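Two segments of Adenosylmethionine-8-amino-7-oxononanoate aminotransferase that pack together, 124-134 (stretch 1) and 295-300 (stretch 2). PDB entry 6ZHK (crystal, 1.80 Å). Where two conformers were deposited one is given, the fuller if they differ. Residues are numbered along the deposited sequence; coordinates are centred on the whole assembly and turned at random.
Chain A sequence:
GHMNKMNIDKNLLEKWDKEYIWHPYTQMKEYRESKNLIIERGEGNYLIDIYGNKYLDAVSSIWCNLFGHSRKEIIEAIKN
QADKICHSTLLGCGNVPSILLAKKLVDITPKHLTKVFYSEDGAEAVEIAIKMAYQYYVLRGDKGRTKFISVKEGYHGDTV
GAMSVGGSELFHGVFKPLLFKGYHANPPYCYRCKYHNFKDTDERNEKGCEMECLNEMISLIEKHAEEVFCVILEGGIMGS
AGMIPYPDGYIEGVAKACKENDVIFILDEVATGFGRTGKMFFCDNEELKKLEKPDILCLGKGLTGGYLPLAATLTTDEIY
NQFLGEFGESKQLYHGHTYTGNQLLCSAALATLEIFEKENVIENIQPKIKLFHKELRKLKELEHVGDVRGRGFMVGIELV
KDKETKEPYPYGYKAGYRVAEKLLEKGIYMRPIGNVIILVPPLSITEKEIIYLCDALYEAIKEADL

Stretch 1 (124-134) EAVEIAIKMAY
Stretch 2, residues 295-300: DILCLG

Residues 124-134 form an uninterrupted stretch of α-helix that begins before Glu124 and runs on beyond Tyr134, with phi between -74° and -55° and psi between -51° and -34°. Seven i to i+4 backbone hydrogen bonds hold it, from Ile128 N to Glu124 O at 2.9 Å through Ala129 N to Ala125 O at 2.9 Å and Ala133 N to Ala129 O at 3.0 Å, ending with Tyr134 N to Ile130 O at 2.9 Å. In the second stretch, Ile296 to Leu299 are an extended β-strand, with phi/psi of -139/134, -120/128, -107/133 and -128/157; Asp295 before it is at -75/-29, and Gly300 after it takes -177/-156. The strand runs nearly antiparallel to the helix, the two N-to-C directions making 164°, and the axes approach to 8.0 Å. Register is set by two pairs: Ala125 CA lies 5.7 Å from Cys298 CA, and Ala129 CA lies 6.6 Å from Ile296 CA. One helical turn is thus matched to a two-residue step of the strand, so that Ala125 and Ala129 meet the alternate strand residues whose side chains point at the helix.

Ile296 and Cys298 direct their CA-to-CB bonds toward the helix, whereas those of Leu297 and Leu299 point away. On the helix, Ala125, Ala129 and Met132 point toward the strand, Val126 and Ala133 sideways, and Glu127 and Ile130 away. Cys298, chi1 -60° (m), places its sulfur among three helix residues: Cys298 SG is 3.7 Å from Ala125 O, 3.8 Å from Ala129 CB and 4.0 Å from Val126 CG2. Val126 is in the t rotamer (chi1 160°), which brings that methyl to the sulfur although its CA-to-CB bond points sideways. Beside these contacts, Ala125 CB packs 4.1 Å from Cys298 CB and also reaches within 4.2 Å of Leu299 O, so Leu299 takes part through its backbone while its mt side chain (chi1 -57°, chi2 177°) stays clear of the helix.

Ile296 is in the mt rotamer (chi1 -53°, chi2 -172°). Ile296 CG2 lies 3.7 Å from Ala129 CB, while Ile296 CD1 extends along the helix to 4.2 Å from Met132 CB and 4.5 Å from Ala133 N. Met132 is extended, mtt (-76°, 174°, 169°), and its closest approach to Ile296 is through CB. Ile296 and Cys298 therefore share Ala129, whose methyl touches both.

No hydrogen bond crosses between the stretches; the contact is apolar packing, burying 273 Å² over both sides. The charged residues Glu124, Glu127 (chi1 -67°, chi2 -101°), Lys131 (chi1 to chi4 -62°, 177°, 46°, 175°) and Asp295 take no part; each has a side-chain hydrogen bond elsewhere in the structure. Leu297, tp (174°, 63°), likewise makes no contact with the helix.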

# COMPACT_ATOMS: atom_id res chain seq x y z
N GLU A 124 1.18 2.14 5.00
CA GLU A 124 1.76 0.83 5.21
C GLU A 124 3.06 0.95 6.03
O GLU A 124 3.34 0.09 6.85
CB GLU A 124 2.16 0.23 3.85
CG GLU A 124 1.07 -0.50 3.05
CD GLU A 124 1.36 -0.82 1.59
OE1 GLU A 124 2.41 -0.39 1.07
OE2 GLU A 124 0.54 -1.51 0.92
N ALA A 125 3.85 2.02 5.79
CA ALA A 125 5.09 2.18 6.52
C ALA A 125 4.77 2.31 8.01
O ALA A 125 5.48 1.79 8.87
CB ALA A 125 5.81 3.42 6.04
N VAL A 126 3.69 3.02 8.32
CA VAL A 126 3.28 3.20 9.72
C VAL A 126 2.73 1.87 10.29
O VAL A 126 3.02 1.49 11.41
CB VAL A 126 2.25 4.34 9.77
CG1 VAL A 126 1.43 4.28 11.04
CG2 VAL A 126 2.92 5.69 9.61
N GLU A 127 1.97 1.08 9.51
CA GLU A 127 1.48 -0.21 9.98
C GLU A 127 2.66 -1.13 10.28
O GLU A 127 2.65 -1.91 11.23
CB GLU A 127 0.65 -0.89 8.88
CG GLU A 127 -0.66 -0.17 8.55
CD GLU A 127 -1.92 -0.77 9.15
OE1 GLU A 127 -1.79 -1.83 9.83
OE2 GLU A 127 -3.02 -0.17 8.96
N ILE A 128 3.73 -1.01 9.51
CA ILE A 128 4.89 -1.85 9.71
C ILE A 128 5.63 -1.39 10.96
O ILE A 128 6.08 -2.25 11.76
CB ILE A 128 5.80 -1.80 8.46
CG1 ILE A 128 5.12 -2.56 7.31
CG2 ILE A 128 7.20 -2.36 8.77
CD1 ILE A 128 5.78 -2.21 5.92
N ALA A 129 5.73 -0.07 11.13
CA ALA A 129 6.33 0.48 12.34
C ALA A 129 5.55 -0.03 13.56
O ALA A 129 6.14 -0.40 14.57
CB ALA A 129 6.36 2.00 12.29
N ILE A 130 4.23 0.05 13.51
CA ILE A 130 3.39 -0.41 14.62
C ILE A 130 3.75 -1.86 14.94
O ILE A 130 3.89 -2.21 16.12
CB ILE A 130 1.87 -0.22 14.28
CG1 ILE A 130 1.46 1.24 14.41
CG2 ILE A 130 0.94 -1.15 15.07
CD1 ILE A 130 0.05 1.49 13.76
N LYS A 131 3.80 -2.72 13.92
CA LYS A 131 3.96 -4.15 14.12
C LYS A 131 5.35 -4.46 14.63
O LYS A 131 5.50 -5.30 15.51
CB LYS A 131 3.60 -4.97 12.88
CG LYS A 131 2.13 -4.82 12.44
CD LYS A 131 1.87 -5.60 11.18
CE LYS A 131 2.43 -7.03 11.18
NZ LYS A 131 2.01 -7.76 9.95
N MET A 132 6.36 -3.72 14.16
CA MET A 132 7.72 -3.93 14.62
C MET A 132 7.78 -3.58 16.10
O MET A 132 8.40 -4.33 16.85
CB MET A 132 8.66 -2.98 13.83
CG MET A 132 8.92 -3.46 12.42
SD MET A 132 9.88 -2.17 11.63
CE MET A 132 10.39 -2.98 10.12
N ALA A 133 7.17 -2.45 16.50
CA ALA A 133 7.25 -1.94 17.87
C ALA A 133 6.55 -2.95 18.78
O ALA A 133 7.12 -3.40 19.75
CB ALA A 133 6.65 -0.55 18.00
N TYR A 134 5.37 -3.43 18.33
CA TYR A 134 4.57 -4.35 19.12
C TYR A 134 5.37 -5.64 19.32
O TYR A 134 5.49 -6.18 20.46
CB TYR A 134 3.21 -4.63 18.47
CG TYR A 134 2.41 -5.61 19.32
CD1 TYR A 134 1.72 -5.15 20.45
CD2 TYR A 134 2.41 -6.99 19.06
CE1 TYR A 134 1.01 -6.04 21.27
CE2 TYR A 134 1.75 -7.86 19.90
CZ TYR A 134 1.04 -7.39 20.98
OH TYR A 134 0.38 -8.27 21.82
N ASP A 295 13.22 5.94 17.26
CA ASP A 295 13.64 4.57 17.08
C ASP A 295 13.22 4.05 15.73
O ASP A 295 13.90 3.21 15.14
CB ASP A 295 12.99 3.68 18.14
CG ASP A 295 13.42 4.14 19.51
OD1 ASP A 295 14.61 3.85 19.84
OD2 ASP A 295 12.63 4.84 20.18
N ILE A 296 12.12 4.58 15.23
CA ILE A 296 11.63 4.15 13.93
C ILE A 296 11.16 5.41 13.20
O ILE A 296 10.49 6.23 13.79
CB ILE A 296 10.45 3.17 14.06
CG1 ILE A 296 10.76 1.97 14.97
CG2 ILE A 296 9.95 2.73 12.69
CD1 ILE A 296 9.63 0.91 14.93
N LEU A 297 11.53 5.55 11.94
CA LEU A 297 11.26 6.68 11.06
C LEU A 297 10.46 6.14 9.87
O LEU A 297 10.95 5.24 9.20
CB LEU A 297 12.59 7.27 10.56
CG LEU A 297 12.45 8.39 9.49
CD1 LEU A 297 11.71 9.58 10.11
CD2 LEU A 297 13.83 8.79 8.95
N CYS A 298 9.30 6.76 9.55
CA CYS A 298 8.50 6.36 8.40
C CYS A 298 8.64 7.42 7.30
O CYS A 298 8.55 8.59 7.60
CB CYS A 298 7.03 6.24 8.76
SG CYS A 298 6.84 4.99 10.07
N LEU A 299 8.89 6.99 6.05
CA LEU A 299 9.07 7.88 4.89
C LEU A 299 8.14 7.43 3.76
O LEU A 299 7.72 6.29 3.69
CB LEU A 299 10.50 7.76 4.40
CG LEU A 299 11.58 8.10 5.44
CD1 LEU A 299 12.97 7.88 4.88
CD2 LEU A 299 11.40 9.54 5.89
N GLY A 300 7.83 8.37 2.86
CA GLY A 300 6.94 8.06 1.74
C GLY A 300 6.85 9.32 0.87
O GLY A 300 7.72 10.19 0.93